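Long-range contacts in fumarate reductase iron-sulfur subunit (Mycolicibacterium smegmatis, PDB 7D6V), which probably relays electrons from the succinate-oxidising subunit A through its three iron-sulfur clusters toward the quinone site of a membrane-bound succinate dehydrogenase: residues T45-N53 and M98-S106; A2-V10 and H21-D29. One frame throughout, in Å; residues are numbered along the deposited sequence.

How the contacts relate
Both contacts belong to the N-terminal part of the chain that carries the 2Fe-2S cluster, and their centres lie about 20 Å apart. Contact 2 pairs two regular antiparallel strands of a hairpin, held chiefly by backbone hydrogen bonds, with one largely apolar face and one largely polar, exposed face. Contact 1 is more deeply buried and almost without regular structure: a loop leading toward the cluster lies against a small bulged hairpin, so side chains, R51 and D100 above all, supply much of the bonding. The two meet directly, with T45 packed on Y23 and both L48 and L101 on V10, so the hairpin's apolar face continues into both segments of contact 1.

Contact 1 (T45-N53 and M98-S106); sequences TPDLAVRWN and MRDLVTDVS
R51 reaches across to T103, its guanidinium meeting one carbonyl oxygen with two nitrogens, while A49 offers its amide to D100. M98-V102 forms the bend of a short antiparallel hairpin with a classic beta bulge, in which M98 and R99 both face V102; the 45-53 loop of the 2Fe-2S domain lies against it. NH2 of R51 is 3.0 Å from T103 O, almost in line with the C=O bond, and NH1 is 3.1 Å from T103 O, in the carbonyl plane. Both bonds are bent, and the oxygen sits slightly out of the guanidinium plane. Arginine suits this place because its long chain, turning at chi3 (-92°), carries the guanidinium to T103. V102 CG1 lies over the centre of one guanidinium face, 3.3 Å above the plane, and V105 CG2 and M98 SD approach obliquely, so apolar atoms line one face and part of its surroundings. NE has a long, weak ion pair with E171 of subunit A.

Nearer the bend, the small A49 brings CB to 3.7 Å from V102 CG2, consistent with the close backbones. Its N-H donates to D100 OD2 at 2.9 Å, which accepts through its anti lone pair, the one away from OD1; its carbonyl receives a weak bond from L101 N. D100 serves two parts of the fold, since OD1 pairs with R12 and the backbone of G13 on strand 4-14. Beside it, D47 and R99 form a salt bridge whose one hydrogen bond is weak.

Further out, L48 and V50 pack on I37 of helix 33-43, while F530 of subunit A covers A49 and V102. Beyond R51 the loop runs to N53, which touches the 2Fe-2S cluster. In the bulge, M98 N and R99 N both donate to V102 O, from the same face of its plane, M98 N at 2.8 Å.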
ATOM      1  N   THR B  45       9.230  26.989   6.255  1.00 16.76           N
ATOM      2  CA  THR B  45       7.769  27.019   6.299  1.00 16.76           C
ATOM      3  C   THR B  45       7.274  26.016   7.334  1.00 16.76           C
ATOM      4  O   THR B  45       6.847  24.907   6.983  1.00 16.76           O
ATOM      5  CB  THR B  45       7.163  26.715   4.931  1.00 16.76           C
ATOM      6  OG1 THR B  45       7.435  25.354   4.578  1.00 16.76           O
ATOM      7  CG2 THR B  45       7.748  27.628   3.873  1.00 16.76           C
ATOM      8  N   PRO B  46       7.305  26.375   8.619  1.00 16.71           N
ATOM      9  CA  PRO B  46       6.874  25.426   9.658  1.00 16.71           C
ATOM     10  C   PRO B  46       5.418  25.006   9.544  1.00 16.71           C
ATOM     11  O   PRO B  46       5.072  23.889   9.947  1.00 16.71           O
ATOM     12  CB  PRO B  46       7.134  26.192  10.964  1.00 16.71           C
ATOM     13  CG  PRO B  46       7.982  27.357  10.591  1.00 16.71           C
ATOM     14  CD  PRO B  46       7.665  27.685   9.181  1.00 16.71           C
ATOM     15  N   ASP B  47       4.553  25.866   9.006  1.00 17.33           N
ATOM     16  CA  ASP B  47       3.118  25.623   8.954  1.00 17.33           C
ATOM     17  C   ASP B  47       2.650  25.123   7.591  1.00 17.33           C
ATOM     18  O   ASP B  47       1.466  25.243   7.268  1.00 17.33           O
ATOM     19  CB  ASP B  47       2.358  26.893   9.329  1.00 17.33           C
ATOM     20  CG  ASP B  47       2.794  28.089   8.518  1.00 17.33           C
ATOM     21  OD1 ASP B  47       3.903  28.044   7.949  1.00 17.33           O
ATOM     22  OD2 ASP B  47       2.024  29.065   8.430  1.00 17.33           O
ATOM     23  N   LEU B  48       3.550  24.570   6.783  1.00 15.82           N
ATOM     24  CA  LEU B  48       3.187  24.071   5.463  1.00 15.82           C
ATOM     25  C   LEU B  48       2.464  22.733   5.574  1.00 15.82           C
ATOM     26  O   LEU B  48       2.941  21.815   6.244  1.00 15.82           O
ATOM     27  CB  LEU B  48       4.431  23.929   4.590  1.00 15.82           C
ATOM     28  CG  LEU B  48       4.281  23.157   3.283  1.00 15.82           C
ATOM     29  CD1 LEU B  48       3.619  24.026   2.245  1.00 15.82           C
ATOM     30  CD2 LEU B  48       5.638  22.692   2.801  1.00 15.82           C
ATOM     31  N   ALA B  49       1.328  22.619   4.889  1.00 15.48           N
ATOM     32  CA  ALA B  49       0.453  21.457   4.999  1.00 15.48           C
ATOM     33  C   ALA B  49       0.902  20.341   4.059  1.00 15.48           C
ATOM     34  O   ALA B  49       1.051  20.565   2.857  1.00 15.48           O
ATOM     35  CB  ALA B  49      -0.979  21.879   4.677  1.00 15.48           C
ATOM     36  N   VAL B  50       1.116  19.134   4.600  1.00 15.76           N
ATOM     37  CA  VAL B  50       1.720  18.057   3.811  1.00 15.76           C
ATOM     38  C   VAL B  50       0.914  16.760   3.832  1.00 15.76           C
ATOM     39  O   VAL B  50       0.539  16.247   2.772  1.00 15.76           O
ATOM     40  CB  VAL B  50       3.164  17.786   4.269  1.00 15.76           C
ATOM     41  CG1 VAL B  50       3.785  16.689   3.430  1.00 15.76           C
ATOM     42  CG2 VAL B  50       3.987  19.042   4.161  1.00 15.76           C
ATOM     43  N   ARG B  51       0.645  16.218   5.024  1.00 14.63           N
ATOM     44  CA  ARG B  51      -0.051  14.934   5.199  1.00 14.63           C
ATOM     45  C   ARG B  51       0.740  13.759   4.609  1.00 14.63           C
ATOM     46  O   ARG B  51       0.417  13.210   3.558  1.00 14.63           O
ATOM     47  CB  ARG B  51      -1.467  14.958   4.611  1.00 14.63           C
ATOM     48  CG  ARG B  51      -2.249  13.705   4.969  1.00 14.63           C
ATOM     49  CD  ARG B  51      -3.344  13.387   3.979  1.00 14.63           C
ATOM     50  NE  ARG B  51      -4.616  13.980   4.373  1.00 14.63           N
ATOM     51  CZ  ARG B  51      -5.551  14.376   3.519  1.00 14.63           C
ATOM     52  NH1 ARG B  51      -5.364  14.235   2.215  1.00 14.63           N
ATOM     53  NH2 ARG B  51      -6.674  14.909   3.969  1.00 14.63           N
ATOM     54  N   TRP B  52       1.818  13.413   5.303  1.00 15.58           N
ATOM     55  CA  TRP B  52       2.520  12.154   5.094  1.00 15.58           C
ATOM     56  C   TRP B  52       2.338  11.267   6.321  1.00 15.58           C
ATOM     57  O   TRP B  52       2.047  11.752   7.418  1.00 15.58           O
ATOM     58  CB  TRP B  52       4.014  12.390   4.865  1.00 15.58           C
ATOM     59  CG  TRP B  52       4.683  12.966   6.067  1.00 15.58           C
ATOM     60  CD1 TRP B  52       4.500  14.208   6.589  1.00 15.58           C
ATOM     61  CD2 TRP B  52       5.628  12.309   6.916  1.00 15.58           C
ATOM     62  NE1 TRP B  52       5.277  14.371   7.706  1.00 15.58           N
ATOM     63  CE2 TRP B  52       5.982  13.217   7.927  1.00 15.58           C
ATOM     64  CE3 TRP B  52       6.214  11.041   6.913  1.00 15.58           C
ATOM     65  CZ2 TRP B  52       6.896  12.901   8.925  1.00 15.58           C
ATOM     66  CZ3 TRP B  52       7.118  10.730   7.905  1.00 15.58           C
ATOM     67  CH2 TRP B  52       7.451  11.654   8.896  1.00 15.58           C
ATOM     68  N   ASN B  53       2.486   9.960   6.138  1.00 16.52           N
ATOM     69  CA  ASN B  53       2.471   9.129   7.342  1.00 16.52           C
ATOM     70  C   ASN B  53       3.638   8.159   7.455  1.00 16.52           C
ATOM     71  O   ASN B  53       4.198   8.013   8.542  1.00 16.52           O
ATOM     72  CB  ASN B  53       1.162   8.333   7.425  1.00 16.52           C
ATOM     73  CG  ASN B  53       0.978   7.664   8.772  1.00 16.52           C
ATOM     74  OD1 ASN B  53       1.573   8.072   9.764  1.00 16.52           O
ATOM     75  ND2 ASN B  53       0.160   6.622   8.807  1.00 16.52           N
ATOM     76  N   MET B  98      -7.973  21.369   1.158  1.00 15.66           N
ATOM     77  CA  MET B  98      -8.021  21.777   2.558  1.00 15.66           C
ATOM     78  C   MET B  98      -7.052  22.923   2.812  1.00 15.66           C
ATOM     79  O   MET B  98      -7.457  24.025   3.196  1.00 15.66           O
ATOM     80  CB  MET B  98      -7.691  20.591   3.468  1.00 15.66           C
ATOM     81  CG  MET B  98      -8.848  19.656   3.741  1.00 15.66           C
ATOM     82  SD  MET B  98      -8.310  18.186   4.630  1.00 15.66           S
ATOM     83  CE  MET B  98      -9.879  17.398   4.964  1.00 15.66           C
ATOM     84  N   ARG B  99      -5.768  22.677   2.590  1.00 15.48           N
ATOM     85  CA  ARG B  99      -4.747  23.706   2.682  1.00 15.48           C
ATOM     86  C   ARG B  99      -3.664  23.352   1.668  1.00 15.48           C
ATOM     87  O   ARG B  99      -3.926  22.619   0.709  1.00 15.48           O
ATOM     88  CB  ARG B  99      -4.246  23.841   4.128  1.00 15.48           C
ATOM     89  CG  ARG B  99      -3.829  25.252   4.478  1.00 15.48           C
ATOM     90  CD  ARG B  99      -3.024  25.303   5.747  1.00 15.48           C
ATOM     91  NE  ARG B  99      -2.340  26.580   5.885  1.00 15.48           N
ATOM     92  CZ  ARG B  99      -1.265  26.769   6.638  1.00 15.48           C
ATOM     93  NH1 ARG B  99      -0.754  25.761   7.326  1.00 15.48           N
ATOM     94  NH2 ARG B  99      -0.704  27.967   6.699  1.00 15.48           N
ATOM     95  N   ASP B 100      -2.445  23.845   1.894  1.00 14.59           N
ATOM     96  CA  ASP B 100      -1.418  23.936   0.859  1.00 14.59           C
ATOM     97  C   ASP B 100      -1.308  22.697  -0.028  1.00 14.59           C
ATOM     98  O   ASP B 100      -1.543  22.769  -1.237  1.00 14.59           O
ATOM     99  CB  ASP B 100      -0.073  24.231   1.526  1.00 14.59           C
ATOM    100  CG  ASP B 100      -0.177  25.295   2.593  1.00 14.59           C
ATOM    101  OD1 ASP B 100      -0.663  26.401   2.288  1.00 14.59           O
ATOM    102  OD2 ASP B 100       0.218  25.026   3.743  1.00 14.59           O
ATOM    103  N   LEU B 101      -0.971  21.546   0.547  1.00 13.85           N
ATOM    104  CA  LEU B 101      -0.828  20.325  -0.239  1.00 13.85           C
ATOM    105  C   LEU B 101      -1.818  19.246   0.171  1.00 13.85           C
ATOM    106  O   LEU B 101      -1.691  18.102  -0.273  1.00 13.85           O
ATOM    107  CB  LEU B 101       0.598  19.782  -0.139  1.00 13.85           C
ATOM    108  CG  LEU B 101       1.720  20.645  -0.717  1.00 13.85           C
ATOM    109  CD1 LEU B 101       3.051  19.936  -0.582  1.00 13.85           C
ATOM    110  CD2 LEU B 101       1.444  21.004  -2.163  1.00 13.85           C
ATOM    111  N   VAL B 102      -2.799  19.581   1.001  1.00 14.48           N
ATOM    112  CA  VAL B 102      -3.745  18.621   1.552  1.00 14.48           C
ATOM    113  C   VAL B 102      -5.107  18.872   0.925  1.00 14.48           C
ATOM    114  O   VAL B 102      -5.580  20.014   0.889  1.00 14.48           O
ATOM    115  CB  VAL B 102      -3.812  18.729   3.084  1.00 14.48           C
ATOM    116  CG1 VAL B 102      -4.720  17.666   3.654  1.00 14.48           C
ATOM    117  CG2 VAL B 102      -2.430  18.607   3.664  1.00 14.48           C
ATOM    118  N   THR B 103      -5.732  17.812   0.427  1.00 14.35           N
ATOM    119  CA  THR B 103      -7.061  17.891  -0.151  1.00 14.35           C
ATOM    120  C   THR B 103      -8.037  17.083   0.692  1.00 14.35           C
ATOM    121  O   THR B 103      -7.646  16.239   1.499  1.00 14.35           O
ATOM    122  CB  THR B 103      -7.083  17.385  -1.600  1.00 14.35           C
ATOM    123  OG1 THR B 103      -6.423  16.117  -1.676  1.00 14.35           O
ATOM    124  CG2 THR B 103      -6.383  18.369  -2.511  1.00 14.35           C
ATOM    125  N   ASP B 104      -9.322  17.364   0.496  1.00 14.82           N
ATOM    126  CA  ASP B 104     -10.389  16.652   1.195  1.00 14.82           C
ATOM    127  C   ASP B 104     -10.710  15.391   0.406  1.00 14.82           C
ATOM    128  O   ASP B 104     -11.571  15.382  -0.473  1.00 14.82           O
ATOM    129  CB  ASP B 104     -11.612  17.544   1.357  1.00 14.82           C
ATOM    130  CG  ASP B 104     -12.687  16.908   2.208  1.00 14.82           C
ATOM    131  OD1 ASP B 104     -13.880  17.091   1.892  1.00 14.82           O
ATOM    132  OD2 ASP B 104     -12.343  16.220   3.189  1.00 14.82           O
ATOM    133  N   VAL B 105     -10.001  14.311   0.716  1.00 14.54           N
ATOM    134  CA  VAL B 105     -10.270  13.011   0.085  1.00 14.54           C
ATOM    135  C   VAL B 105     -11.299  12.318   0.973  1.00 14.54           C
ATOM    136  O   VAL B 105     -10.998  11.450   1.793  1.00 14.54           O
ATOM    137  CB  VAL B 105      -8.993  12.189  -0.117  1.00 14.54           C
ATOM    138  CG1 VAL B 105      -8.172  12.774  -1.245  1.00 14.54           C
ATOM    139  CG2 VAL B 105      -8.157  12.165   1.152  1.00 14.54           C
ATOM    140  N   SER B 106     -12.555  12.703   0.786  1.00 14.59           N
ATOM    141  CA  SER B 106     -13.677  12.072   1.466  1.00 14.59           C
ATOM    142  C   SER B 106     -14.738  11.566   0.510  1.00 14.59           C
ATOM    143  O   SER B 106     -15.562  10.737   0.914  1.00 14.59           O
ATOM    144  CB  SER B 106     -14.318  13.045   2.466  1.00 14.59           C
ATOM    145  OG  SER B 106     -15.147  13.983   1.807  1.00 14.59           O
TER

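Contact 2 (A2-V10 and H21-D29)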
ATOM      1  N   ALA B   2      26.673  15.285  -5.459  1.00 28.53           N
ATOM      2  CA  ALA B   2      26.298  16.560  -6.055  1.00 28.53           C
ATOM      3  C   ALA B   2      25.181  17.225  -5.263  1.00 28.53           C
ATOM      4  O   ALA B   2      24.006  17.101  -5.604  1.00 28.53           O
ATOM      5  CB  ALA B   2      25.877  16.367  -7.501  1.00 28.53           C
ATOM      6  N   THR B   3      25.560  17.926  -4.199  1.00 25.97           N
ATOM      7  CA  THR B   3      24.621  18.701  -3.401  1.00 25.97           C
ATOM      8  C   THR B   3      24.484  20.092  -4.000  1.00 25.97           C
ATOM      9  O   THR B   3      25.479  20.799  -4.181  1.00 25.97           O
ATOM     10  CB  THR B   3      25.088  18.791  -1.948  1.00 25.97           C
ATOM     11  OG1 THR B   3      25.181  17.472  -1.395  1.00 25.97           O
ATOM     12  CG2 THR B   3      24.125  19.609  -1.125  1.00 25.97           C
ATOM     13  N   TYR B   4      23.249  20.480  -4.310  1.00 24.17           N
ATOM     14  CA  TYR B   4      22.971  21.746  -4.967  1.00 24.17           C
ATOM     15  C   TYR B   4      21.733  22.367  -4.335  1.00 24.17           C
ATOM     16  O   TYR B   4      21.096  21.781  -3.456  1.00 24.17           O
ATOM     17  CB  TYR B   4      22.781  21.559  -6.477  1.00 24.17           C
ATOM     18  CG  TYR B   4      21.582  20.718  -6.843  1.00 24.17           C
ATOM     19  CD1 TYR B   4      20.432  21.300  -7.349  1.00 24.17           C
ATOM     20  CD2 TYR B   4      21.599  19.343  -6.685  1.00 24.17           C
ATOM     21  CE1 TYR B   4      19.334  20.539  -7.682  1.00 24.17           C
ATOM     22  CE2 TYR B   4      20.507  18.574  -7.014  1.00 24.17           C
ATOM     23  CZ  TYR B   4      19.379  19.177  -7.514  1.00 24.17           C
ATOM     24  OH  TYR B   4      18.288  18.411  -7.848  1.00 24.17           O
ATOM     25  N   ASP B   5      21.395  23.565  -4.796  1.00 23.28           N
ATOM     26  CA  ASP B   5      20.219  24.296  -4.338  1.00 23.28           C
ATOM     27  C   ASP B   5      19.184  24.258  -5.455  1.00 23.28           C
ATOM     28  O   ASP B   5      19.426  24.783  -6.546  1.00 23.28           O
ATOM     29  CB  ASP B   5      20.584  25.729  -3.964  1.00 23.28           C
ATOM     30  CG  ASP B   5      21.111  25.848  -2.546  1.00 23.28           C
ATOM     31  OD1 ASP B   5      20.670  25.071  -1.676  1.00 23.28           O
ATOM     32  OD2 ASP B   5      21.966  26.721  -2.300  1.00 23.28           O
ATOM     33  N   ALA B   6      18.042  23.640  -5.183  1.00 21.24           N
ATOM     34  CA  ALA B   6      16.994  23.485  -6.178  1.00 21.24           C
ATOM     35  C   ALA B   6      15.973  24.609  -6.076  1.00 21.24           C
ATOM     36  O   ALA B   6      15.909  25.340  -5.087  1.00 21.24           O
ATOM     37  CB  ALA B   6      16.294  22.137  -6.022  1.00 21.24           C
ATOM     38  N   LYS B   7      15.168  24.740  -7.127  1.00 19.90           N
ATOM     39  CA  LYS B   7      14.084  25.714  -7.184  1.00 19.90           C
ATOM     40  C   LYS B   7      12.755  24.969  -7.144  1.00 19.90           C
ATOM     41  O   LYS B   7      12.391  24.281  -8.105  1.00 19.90           O
ATOM     42  CB  LYS B   7      14.194  26.582  -8.435  1.00 19.90           C
ATOM     43  CG  LYS B   7      15.444  27.447  -8.469  1.00 19.90           C
ATOM     44  CD  LYS B   7      15.476  28.341  -9.695  1.00 19.90           C
ATOM     45  CE  LYS B   7      15.712  27.538 -10.965  1.00 19.90           C
ATOM     46  NZ  LYS B   7      17.059  26.916 -11.000  1.00 19.90           N
ATOM     47  N   LEU B   8      12.050  25.099  -6.026  1.00 17.55           N
ATOM     48  CA  LEU B   8      10.693  24.603  -5.866  1.00 17.55           C
ATOM     49  C   LEU B   8       9.698  25.737  -6.073  1.00 17.55           C
ATOM     50  O   LEU B   8      10.019  26.916  -5.907  1.00 17.55           O
ATOM     51  CB  LEU B   8      10.496  23.987  -4.482  1.00 17.55           C
ATOM     52  CG  LEU B   8      11.277  22.719  -4.151  1.00 17.55           C
ATOM     53  CD1 LEU B   8      11.058  22.343  -2.700  1.00 17.55           C
ATOM     54  CD2 LEU B   8      10.861  21.587  -5.065  1.00 17.55           C
ATOM     55  N   ARG B   9       8.479  25.365  -6.454  1.00 16.63           N
ATOM     56  CA  ARG B   9       7.423  26.328  -6.728  1.00 16.63           C
ATOM     57  C   ARG B   9       6.126  25.817  -6.085  1.00 16.63           C
ATOM     58  O   ARG B   9       5.109  25.598  -6.733  1.00 16.63           O
ATOM     59  CB  ARG B   9       7.318  26.600  -8.230  1.00 16.63           C
ATOM     60  CG  ARG B   9       6.331  27.686  -8.592  1.00 16.63           C
ATOM     61  CD  ARG B   9       6.250  27.964 -10.088  1.00 16.63           C
ATOM     62  NE  ARG B   9       5.689  26.865 -10.860  1.00 16.63           N
ATOM     63  CZ  ARG B   9       5.679  26.824 -12.188  1.00 16.63           C
ATOM     64  NH1 ARG B   9       6.199  27.825 -12.879  1.00 16.63           N
ATOM     65  NH2 ARG B   9       5.146  25.791 -12.824  1.00 16.63           N
ATOM     66  N   VAL B  10       6.193  25.552  -4.776  1.00 14.70           N
ATOM     67  CA  VAL B  10       5.104  24.915  -4.038  1.00 14.70           C
ATOM     68  C   VAL B  10       3.871  25.813  -3.984  1.00 14.70           C
ATOM     69  O   VAL B  10       3.970  27.032  -3.796  1.00 14.70           O
ATOM     70  CB  VAL B  10       5.588  24.557  -2.622  1.00 14.70           C
ATOM     71  CG1 VAL B  10       4.459  23.985  -1.783  1.00 14.70           C
ATOM     72  CG2 VAL B  10       6.753  23.591  -2.689  1.00 14.70           C
ATOM     73  N   HIS B  21       4.432  29.551  -4.797  1.00 15.89           N
ATOM     74  CA  HIS B  21       5.471  30.309  -4.117  1.00 15.89           C
ATOM     75  C   HIS B  21       6.831  29.703  -4.425  1.00 15.89           C
ATOM     76  O   HIS B  21       6.975  28.481  -4.494  1.00 15.89           O
ATOM     77  CB  HIS B  21       5.233  30.333  -2.605  1.00 15.89           C
ATOM     78  CG  HIS B  21       4.182  31.309  -2.178  1.00 15.89           C
ATOM     79  ND1 HIS B  21       2.834  31.068  -2.334  1.00 15.89           N
ATOM     80  CD2 HIS B  21       4.281  32.530  -1.604  1.00 15.89           C
ATOM     81  CE1 HIS B  21       2.149  32.097  -1.874  1.00 15.89           C
ATOM     82  NE2 HIS B  21       3.002  32.999  -1.425  1.00 15.89           N
ATOM     83  N   ASP B  22       7.831  30.563  -4.591  1.00 16.54           N
ATOM     84  CA  ASP B  22       9.171  30.151  -4.989  1.00 16.54           C
ATOM     85  C   ASP B  22      10.049  29.976  -3.756  1.00 16.54           C
ATOM     86  O   ASP B  22      10.254  30.926  -2.996  1.00 16.54           O
ATOM     87  CB  ASP B  22       9.787  31.174  -5.942  1.00 16.54           C
ATOM     88  CG  ASP B  22       9.182  31.114  -7.329  1.00 16.54           C
ATOM     89  OD1 ASP B  22       8.764  30.017  -7.751  1.00 16.54           O
ATOM     90  OD2 ASP B  22       9.127  32.161  -8.003  1.00 16.54           O
ATOM     91  N   TYR B  23      10.572  28.767  -3.568  1.00 16.96           N
ATOM     92  CA  TYR B  23      11.479  28.455  -2.474  1.00 16.96           C
ATOM     93  C   TYR B  23      12.755  27.828  -3.021  1.00 16.96           C
ATOM     94  O   TYR B  23      12.735  27.134  -4.039  1.00 16.96           O
ATOM     95  CB  TYR B  23      10.830  27.501  -1.464  1.00 16.96           C
ATOM     96  CG  TYR B  23       9.557  28.026  -0.847  1.00 16.96           C
ATOM     97  CD1 TYR B  23       8.323  27.516  -1.217  1.00 16.96           C
ATOM     98  CD2 TYR B  23       9.591  29.027   0.110  1.00 16.96           C
ATOM     99  CE1 TYR B  23       7.160  27.993  -0.655  1.00 16.96           C
ATOM    100  CE2 TYR B  23       8.438  29.506   0.675  1.00 16.96           C
ATOM    101  CZ  TYR B  23       7.224  28.987   0.292  1.00 16.96           C
ATOM    102  OH  TYR B  23       6.070  29.471   0.862  1.00 16.96           O
ATOM    103  N   THR B  24      13.868  28.079  -2.334  1.00 19.94           N
ATOM    104  CA  THR B  24      15.164  27.505  -2.685  1.00 19.94           C
ATOM    105  C   THR B  24      15.617  26.588  -1.558  1.00 19.94           C
ATOM    106  O   THR B  24      15.827  27.046  -0.431  1.00 19.94           O
ATOM    107  CB  THR B  24      16.208  28.596  -2.933  1.00 19.94           C
ATOM    108  OG1 THR B  24      15.763  29.456  -3.988  1.00 19.94           O
ATOM    109  CG2 THR B  24      17.539  27.978  -3.321  1.00 19.94           C
ATOM    110  N   VAL B  25      15.777  25.301  -1.864  1.00 20.30           N
ATOM    111  CA  VAL B  25      16.109  24.290  -0.868  1.00 20.30           C
ATOM    112  C   VAL B  25      17.335  23.515  -1.328  1.00 20.30           C
ATOM    113  O   VAL B  25      17.568  23.332  -2.525  1.00 20.30           O
ATOM    114  CB  VAL B  25      14.926  23.327  -0.609  1.00 20.30           C
ATOM    115  CG1 VAL B  25      15.176  22.476   0.623  1.00 20.30           C
ATOM    116  CG2 VAL B  25      13.625  24.097  -0.468  1.00 20.30           C
ATOM    117  N   GLU B  26      18.121  23.056  -0.357  1.00 23.04           N
ATOM    118  CA  GLU B  26      19.299  22.245  -0.628  1.00 23.04           C
ATOM    119  C   GLU B  26      18.904  20.793  -0.868  1.00 23.04           C
ATOM    120  O   GLU B  26      18.169  20.202  -0.073  1.00 23.04           O
ATOM    121  CB  GLU B  26      20.271  22.344   0.544  1.00 23.04           C
ATOM    122  CG  GLU B  26      21.522  21.516   0.400  1.00 23.04           C
ATOM    123  CD  GLU B  26      22.048  21.040   1.739  1.00 23.04           C
ATOM    124  OE1 GLU B  26      21.456  20.100   2.309  1.00 23.04           O
ATOM    125  OE2 GLU B  26      23.053  21.604   2.222  1.00 23.04           O
ATOM    126  N   VAL B  27      19.398  20.217  -1.961  1.00 23.97           N
ATOM    127  CA  VAL B  27      19.082  18.847  -2.352  1.00 23.97           C
ATOM    128  C   VAL B  27      20.361  18.023  -2.320  1.00 23.97           C
ATOM    129  O   VAL B  27      21.390  18.449  -2.853  1.00 23.97           O
ATOM    130  CB  VAL B  27      18.431  18.790  -3.745  1.00 23.97           C
ATOM    131  CG1 VAL B  27      18.189  17.350  -4.163  1.00 23.97           C
ATOM    132  CG2 VAL B  27      17.132  19.561  -3.748  1.00 23.97           C
ATOM    133  N   ASN B  28      20.294  16.857  -1.690  1.00 26.84           N
ATOM    134  CA  ASN B  28      21.390  15.900  -1.679  1.00 26.84           C
ATOM    135  C   ASN B  28      21.075  14.723  -2.598  1.00 26.84           C
ATOM    136  O   ASN B  28      19.933  14.502  -3.002  1.00 26.84           O
ATOM    137  CB  ASN B  28      21.665  15.401  -0.259  1.00 26.84           C
ATOM    138  CG  ASN B  28      22.149  16.497   0.658  1.00 26.84           C
ATOM    139  OD1 ASN B  28      23.310  16.894   0.608  1.00 26.84           O
ATOM    140  ND2 ASN B  28      21.261  16.991   1.511  1.00 26.84           N
ATOM    141  N   ASP B  29      22.117  13.965  -2.927  1.00 29.60           N
ATOM    142  CA  ASP B  29      21.953  12.789  -3.772  1.00 29.60           C
ATOM    143  C   ASP B  29      21.161  11.712  -3.039  1.00 29.60           C
ATOM    144  O   ASP B  29      21.450  11.394  -1.883  1.00 29.60           O
ATOM    145  CB  ASP B  29      23.314  12.244  -4.190  1.00 29.60           C
ATOM    146  CG  ASP B  29      23.981  13.090  -5.253  1.00 29.60           C
ATOM    147  OD1 ASP B  29      23.371  13.299  -6.322  1.00 29.60           O
ATOM    148  OD2 ASP B  29      25.119  13.545  -5.020  1.00 29.60           O
TER
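The Y4 ring has V27 over one face, CB 4.2 Å from the centroid in a CH-pi contact, and A2 O at its edge in the ring plane. Y4 CG sits between backbone N and carbonyl carbon (chi1 64°), which lays the ring alongside V27. At the other end, V10 CB comes to the edge of the Y23 ring, whose hydroxyl bonds R12, and H21 N donates to V10 O, which lies off the H21 ring's edge.

These residues belong to an antiparallel beta hairpin that, with helix 33-43, is consistent with the beta-grasp fold of 2Fe-2S ferredoxin domains. Y4-V27, A6-V25 and L8-Y23 are hydrogen-bonded pairs; V27 N to Y4 O, at 2.8 Å, is almost straight (175°). Beyond the strands, T3 OG1 donates to N28 OD1 at 2.8 Å.

The face holding A6, L8, V25 and V27 is largely apolar, with tyrosines and H21 toward its ends. Small A6 sets CB 3.5 Å from V27 CG2, and L8 CD1 rests on V25 CG2. Polar D5, K7, T24 and E26 suit the solvent-facing side. L8, V25 and V27 press on I36 of helix 33-43, whereas K7 and R9 backbones bond V87 of strand 86-87, placing strand 4-14 mid-sheet.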